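Local coordinates for putative extracellular solute-binding protein (Bordetella bronchiseptica, PDB 4P56), which binds mandelate and probably delivers it to a TRAP-type transporter as its periplasmic solute-binding component, at residues Gly149-Thr154 / Gly206-Ala211; Pro193-Leu198 / Val215-Asp220. One frame throughout, in Å; residues are numbered along the deposited sequence.

Both contacts lie in the same lobe of the protein, on the same side of the chain's centre, with their centres about 11 Å apart. Along the chain their segments alternate: strand 149-153, helix 195-200, strand 206-210, and then helix 211-216 with the turn that follows it. Interaction 1 pairs the two strands inside a mixed six-stranded sheet; interaction 2 joins the two helical elements that flank strand 206-210 in sequence. They meet at Phe209, whose ring packs against Ser195, Phe217 and Leu219. Phe209 and Phe217 both belong to the mandelate pocket, so each contact supplies one aromatic ring to it.

Interaction 1 (Gly149-Thr154 / Gly206-Ala211); sequences GIAFTT and GVFFPA. With RMN ((R)-mandelic acid), chain D.
The amide of Ile150 binds Phe209 O at 2.8 Å (N to O). The return bond, Phe209 N to Ile150 O, is weak at 3.4 Å, and Phe208 CA adds a CA-H...O contact to that same Ile150 O. Two firmer bonds join Phe152 and Val207: Phe152 N reaches Val207 O at 3.0 Å, and Val207 N reaches Phe152 O at 2.8 Å. Strands 149-153 and 206-210 thus form an antiparallel pair in the mixed sheet, with Ile150-Phe209 and Phe152-Val207 as hydrogen-bonded pairs and Ala151-Phe208 as a non-hydrogen-bonded one. At the far end Thr153 and Gly206 come close, their CA atoms 3.9 Å apart. The face carrying Ile150, Phe152, Val207 and Phe209 is hydrophobic. Phe152 CG stands anti to its carbonyl carbon (chi1 -67°), which brings CE2 beside Phe209 CB while CB meets Val207 CG1. Ile150 CG2 sits over the centre of the Phe152 ring, and Ile150 CD1 reaches Ala211 CB at 3.9 Å. Val207 CG2 covers one face of the Phe209 ring, offset toward its rim. On the other side of the sheet, the Phe208 ring turns CE1 to the methyl of Ala151. Strand 225-228 flanks 149-153 along its other edge. Toward the pocket, Phe209 CE1 lies 3.6 Å from O11 of (R)-mandelic acid, and its ring makes a cation-pi contact with Arg170, itself hydrogen-bonded to the ligand.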
loop_
_atom_site.group_PDB
_atom_site.type_symbol
_atom_site.label_atom_id
_atom_site.label_comp_id
_atom_site.label_asym_id
_atom_site.label_seq_id
_atom_site.Cartn_x
_atom_site.Cartn_y
_atom_site.Cartn_z
ATOM N N GLY A 149 -0.197 -9.538 0.695
ATOM C CA GLY A 149 -1.580 -9.519 1.156
ATOM C C GLY A 149 -2.021 -10.919 1.553
ATOM O O GLY A 149 -1.631 -11.930 0.945
ATOM N N ILE A 150 -2.836 -10.971 2.588
ATOM C CA ILE A 150 -3.324 -12.230 3.132
ATOM C C ILE A 150 -4.843 -12.233 3.125
ATOM O O ILE A 150 -5.471 -11.190 3.296
ATOM C CB ILE A 150 -2.855 -12.369 4.579
ATOM C CG1 ILE A 150 -1.329 -12.504 4.593
ATOM C CG2 ILE A 150 -3.550 -13.573 5.225
ATOM C CD1 ILE A 150 -0.688 -12.489 5.987
ATOM N N ALA A 151 -5.446 -13.402 2.930
ATOM C CA ALA A 151 -6.884 -13.497 3.020
ATOM C C ALA A 151 -7.303 -13.893 4.437
ATOM O O ALA A 151 -7.186 -15.064 4.826
ATOM C CB ALA A 151 -7.432 -14.512 1.995
ATOM N N PHE A 152 -7.811 -12.922 5.194
ATOM C CA PHE A 152 -8.283 -13.171 6.558
ATOM C C PHE A 152 -9.805 -13.296 6.603
ATOM O O PHE A 152 -10.535 -12.488 5.995
ATOM C CB PHE A 152 -7.917 -12.010 7.479
ATOM C CG PHE A 152 -6.456 -11.837 7.719
ATOM C CD1 PHE A 152 -5.760 -12.718 8.530
ATOM C CD2 PHE A 152 -5.780 -10.745 7.179
ATOM C CE1 PHE A 152 -4.414 -12.542 8.789
ATOM C CE2 PHE A 152 -4.413 -10.560 7.446
ATOM C CZ PHE A 152 -3.736 -11.445 8.251
ATOM N N THR A 153 -10.296 -14.282 7.353
ATOM C CA THR A 153 -11.736 -14.411 7.546
ATOM C C THR A 153 -12.092 -14.718 8.993
ATOM O O THR A 153 -11.302 -15.280 9.753
ATOM C CB THR A 153 -12.314 -15.518 6.715
ATOM O OG1 THR A 153 -11.573 -16.706 6.980
ATOM C CG2 THR A 153 -12.238 -15.176 5.246
ATOM N N THR A 154 -13.316 -14.367 9.345
ATOM C CA THR A 154 -13.776 -14.463 10.718
ATOM C C THR A 154 -14.058 -15.920 11.062
ATOM O O THR A 154 -13.576 -16.404 12.070
ATOM C CB THR A 154 -15.010 -13.594 10.918
ATOM O OG1 THR A 154 -14.650 -12.224 10.676
ATOM C CG2 THR A 154 -15.593 -13.773 12.329
ATOM N N GLY A 206 -14.693 -11.018 6.238
ATOM C CA GLY A 206 -13.263 -11.114 6.123
ATOM C C GLY A 206 -12.652 -9.839 5.588
ATOM O O GLY A 206 -13.334 -8.824 5.402
ATOM N N VAL A 207 -11.336 -9.884 5.419
ATOM C CA VAL A 207 -10.571 -8.700 5.062
ATOM C C VAL A 207 -9.308 -9.106 4.349
ATOM O O VAL A 207 -8.704 -10.131 4.677
ATOM C CB VAL A 207 -10.236 -7.807 6.294
ATOM C CG1 VAL A 207 -9.481 -8.572 7.358
ATOM C CG2 VAL A 207 -9.417 -6.595 5.873
ATOM N N PHE A 208 -8.945 -8.324 3.345
ATOM C CA PHE A 208 -7.662 -8.490 2.662
ATOM C C PHE A 208 -6.759 -7.449 3.325
ATOM O O PHE A 208 -7.025 -6.248 3.246
ATOM C CB PHE A 208 -7.771 -8.224 1.133
ATOM C CG PHE A 208 -8.322 -9.383 0.319
ATOM C CD1 PHE A 208 -8.764 -10.540 0.911
ATOM C CD2 PHE A 208 -8.406 -9.288 -1.091
ATOM C CE1 PHE A 208 -9.258 -11.581 0.146
ATOM C CE2 PHE A 208 -8.887 -10.314 -1.841
ATOM C CZ PHE A 208 -9.320 -11.473 -1.219
ATOM N N PHE A 209 -5.737 -7.918 4.035
ATOM C CA PHE A 209 -4.756 -7.050 4.693
ATOM C C PHE A 209 -3.393 -7.746 4.662
ATOM O O PHE A 209 -3.330 -8.975 4.513
ATOM C CB PHE A 209 -5.122 -6.892 6.163
ATOM C CG PHE A 209 -5.785 -5.582 6.526
ATOM C CD1 PHE A 209 -5.612 -4.438 5.771
ATOM C CD2 PHE A 209 -6.525 -5.502 7.681
ATOM C CE1 PHE A 209 -6.198 -3.243 6.153
ATOM C CE2 PHE A 209 -7.126 -4.298 8.066
ATOM C CZ PHE A 209 -6.951 -3.176 7.294
ATOM N N PRO A 210 -2.303 -6.976 4.827
ATOM C CA PRO A 210 -1.017 -7.605 5.114
ATOM C C PRO A 210 -0.995 -8.056 6.575
ATOM O O PRO A 210 -1.906 -7.727 7.332
ATOM C CB PRO A 210 -0.019 -6.480 4.885
ATOM C CG PRO A 210 -0.771 -5.257 5.336
ATOM C CD PRO A 210 -2.223 -5.507 4.941
ATOM N N ALA A 211 -0.002 -8.845 6.948
ATOM C CA ALA A 211 0.027 -9.437 8.273
ATOM C C ALA A 211 -0.098 -8.420 9.419
ATOM O O ALA A 211 -0.804 -8.654 10.368
ATOM C CB ALA A 211 1.277 -10.231 8.436
HETATM C C1 RMN D . -3.947 -0.369 3.790
HETATM C C2 RMN D . -3.799 0.866 4.403
HETATM C C3 RMN D . -3.179 0.972 5.635
HETATM C C4 RMN D . -2.735 -0.162 6.293
HETATM C C5 RMN D . -2.891 -1.406 5.688
HETATM C C6 RMN D . -3.492 -1.498 4.443
HETATM C C7 RMN D . -4.638 -0.481 2.458
HETATM C C10 RMN D . -6.003 -1.062 2.674
HETATM O O8 RMN D . -3.999 -1.341 1.593
HETATM O O11 RMN D . -6.212 -2.324 2.658
HETATM O O12 RMN D . -6.966 -0.281 2.938
#

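Interaction 2 (Pro193-Leu198 / Val215-Asp220); sequences PESYEL and VSFKLD
A van der Waals contact, made as much by backbone as by apolar side chains, joins the start of helix 195-200 to the turn that ends helix 211-216, beside the mandelate pocket and partly open to solvent. Pro193, Ser195 and Tyr196 form one side; Phe217, Lys218 and Leu219 form the other. The Phe217 ring brings CE1 against the backbone of Pro193, 3.7 Å from its N, and CD1 close to Ser195 OG. This hydroxyl also touches Phe217 CB and Leu219 CD1, but its hydrogen bond goes to Ala192 O, so it meets Phe217 and Leu219 by packing. Helix 211-216 closes here in a Schellman motif: Lys218, with positive phi, is the C' residue, Leu219 N bonds back to a carbonyl in the last turn of the helix, and Lys218 N to Val215 O at 3.0 Å. The turn places the carbonyls of Phe217 and Lys218 next to Tyr196. The Tyr196 side chain, extended by a chi1 of -179° that puts CG opposite the backbone N, lies alongside the turn and meets Lys218 O at the ring edge, in plane, with CE1 3.5 Å from that oxygen. Tyr196 CD1 also lies 3.7 Å from Phe217 O. Leu219 divides its two methyls: CD2 packs on Tyr196 CA at 3.7 Å and approaches the ring at CD1, whereas CD1 of the leucine turns to Ser195 OG. On the strand 206-210 side, Leu219 leans on Val207. The planes of the Phe217 and Phe209 rings are about 25° apart, and Phe217 touches the bound (R)-mandelic acid, with Leu35 and Ala192 packing around it.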
loop_
_atom_site.group_PDB
_atom_site.type_symbol
_atom_site.label_atom_id
_atom_site.label_comp_id
_atom_site.label_asym_id
_atom_site.label_seq_id
_atom_site.Cartn_x
_atom_site.Cartn_y
_atom_site.Cartn_z
ATOM N N PRO A 193 -9.146 1.965 8.252
ATOM C CA PRO A 193 -9.685 2.122 9.613
ATOM C C PRO A 193 -11.128 1.648 9.788
ATOM O O PRO A 193 -11.570 1.533 10.931
ATOM C CB PRO A 193 -9.627 3.633 9.843
ATOM C CG PRO A 193 -8.573 4.123 8.899
ATOM C CD PRO A 193 -8.720 3.244 7.683
ATOM N N GLU A 194 -11.859 1.400 8.703
ATOM C CA GLU A 194 -13.214 0.902 8.849
ATOM C C GLU A 194 -13.278 -0.610 9.117
ATOM O O GLU A 194 -14.361 -1.150 9.356
ATOM C CB GLU A 194 -14.082 1.252 7.636
ATOM C CG GLU A 194 -14.311 2.742 7.457
ATOM C CD GLU A 194 -15.438 3.072 6.498
ATOM O OE1 GLU A 194 -16.472 2.371 6.500
ATOM O OE2 GLU A 194 -15.284 4.053 5.740
ATOM N N SER A 195 -12.134 -1.290 9.064
ATOM C CA SER A 195 -12.123 -2.748 9.077
ATOM C C SER A 195 -12.645 -3.321 10.415
ATOM O O SER A 195 -13.393 -4.294 10.440
ATOM C CB SER A 195 -10.709 -3.274 8.721
ATOM O OG SER A 195 -9.741 -2.919 9.711
ATOM N N TYR A 196 -12.295 -2.689 11.525
ATOM C CA TYR A 196 -12.719 -3.195 12.822
ATOM C C TYR A 196 -14.239 -3.121 12.957
ATOM O O TYR A 196 -14.899 -4.102 13.346
ATOM C CB TYR A 196 -12.031 -2.433 13.973
ATOM C CG TYR A 196 -12.481 -2.995 15.296
ATOM C CD1 TYR A 196 -11.819 -4.069 15.873
ATOM C CD2 TYR A 196 -13.625 -2.505 15.931
ATOM C CE1 TYR A 196 -12.256 -4.621 17.079
ATOM C CE2 TYR A 196 -14.067 -3.056 17.118
ATOM C CZ TYR A 196 -13.380 -4.110 17.684
ATOM O OH TYR A 196 -13.821 -4.650 18.865
ATOM N N GLU A 197 -14.818 -1.977 12.625
ATOM C CA GLU A 197 -16.270 -1.855 12.721
ATOM C C GLU A 197 -16.996 -2.884 11.827
ATOM O O GLU A 197 -17.975 -3.527 12.233
ATOM C CB GLU A 197 -16.710 -0.432 12.352
ATOM C CG GLU A 197 -18.204 -0.251 12.276
ATOM C CD GLU A 197 -18.850 -0.247 13.641
ATOM O OE1 GLU A 197 -18.130 -0.461 14.635
ATOM O OE2 GLU A 197 -20.077 -0.030 13.723
ATOM N N LEU A 198 -16.538 -3.024 10.596
ATOM C CA LEU A 198 -17.221 -3.887 9.641
ATOM C C LEU A 198 -17.108 -5.356 10.039
ATOM O O LEU A 198 -18.008 -6.152 9.777
ATOM C CB LEU A 198 -16.636 -3.702 8.244
ATOM C CG LEU A 198 -16.996 -2.399 7.534
ATOM C CD1 LEU A 198 -16.077 -2.215 6.348
ATOM C CD2 LEU A 198 -18.458 -2.392 7.096
ATOM N N VAL A 215 -2.967 -7.063 13.593
ATOM C CA VAL A 215 -2.678 -6.662 14.957
ATOM C C VAL A 215 -2.926 -5.172 15.148
ATOM O O VAL A 215 -3.522 -4.765 16.155
ATOM C CB VAL A 215 -1.230 -7.016 15.349
ATOM C CG1 VAL A 215 -0.915 -6.560 16.758
ATOM C CG2 VAL A 215 -1.024 -8.487 15.237
ATOM N N SER A 216 -2.487 -4.346 14.199
ATOM C CA SER A 216 -2.548 -2.901 14.444
ATOM C C SER A 216 -3.992 -2.413 14.408
ATOM O O SER A 216 -4.333 -1.460 15.072
ATOM C CB SER A 216 -1.653 -2.121 13.466
ATOM O OG SER A 216 -2.042 -2.364 12.140
ATOM N N PHE A 217 -4.847 -3.090 13.650
ATOM C CA PHE A 217 -6.262 -2.733 13.596
ATOM C C PHE A 217 -7.106 -3.526 14.622
ATOM O O PHE A 217 -8.337 -3.427 14.653
ATOM C CB PHE A 217 -6.770 -2.886 12.168
ATOM C CG PHE A 217 -6.261 -1.811 11.236
ATOM C CD1 PHE A 217 -6.937 -0.603 11.110
ATOM C CD2 PHE A 217 -5.104 -1.993 10.517
ATOM C CE1 PHE A 217 -6.468 0.389 10.252
ATOM C CE2 PHE A 217 -4.617 -0.993 9.664
ATOM C CZ PHE A 217 -5.303 0.190 9.537
ATOM N N LYS A 218 -6.417 -4.291 15.464
ATOM C CA LYS A 218 -7.020 -4.993 16.593
ATOM C C LYS A 218 -8.055 -6.003 16.150
ATOM O O LYS A 218 -9.132 -6.114 16.746
ATOM C CB LYS A 218 -7.652 -4.000 17.579
ATOM C CG LYS A 218 -6.654 -3.043 18.215
ATOM C CD LYS A 218 -7.379 -1.933 18.966
ATOM C CE LYS A 218 -6.652 -0.594 18.868
ATOM N NZ LYS A 218 -5.518 -0.469 19.834
ATOM N N LEU A 219 -7.728 -6.759 15.111
ATOM C CA LEU A 219 -8.654 -7.730 14.548
ATOM C C LEU A 219 -8.412 -9.157 15.036
ATOM O O LEU A 219 -9.152 -10.067 14.672
ATOM C CB LEU A 219 -8.531 -7.723 13.023
ATOM C CG LEU A 219 -8.675 -6.367 12.332
ATOM C CD1 LEU A 219 -8.532 -6.502 10.826
ATOM C CD2 LEU A 219 -10.000 -5.755 12.664
ATOM N N ASP A 220 -7.401 -9.372 15.872
ATOM C CA ASP A 220 -6.983 -10.740 16.151
ATOM C C ASP A 220 -7.833 -11.461 17.201
ATOM O O ASP A 220 -7.567 -12.618 17.524
ATOM C CB ASP A 220 -5.497 -10.802 16.517
ATOM C CG ASP A 220 -5.100 -9.806 17.580
ATOM O OD1 ASP A 220 -5.570 -8.638 17.554
ATOM O OD2 ASP A 220 -4.289 -10.200 18.439
#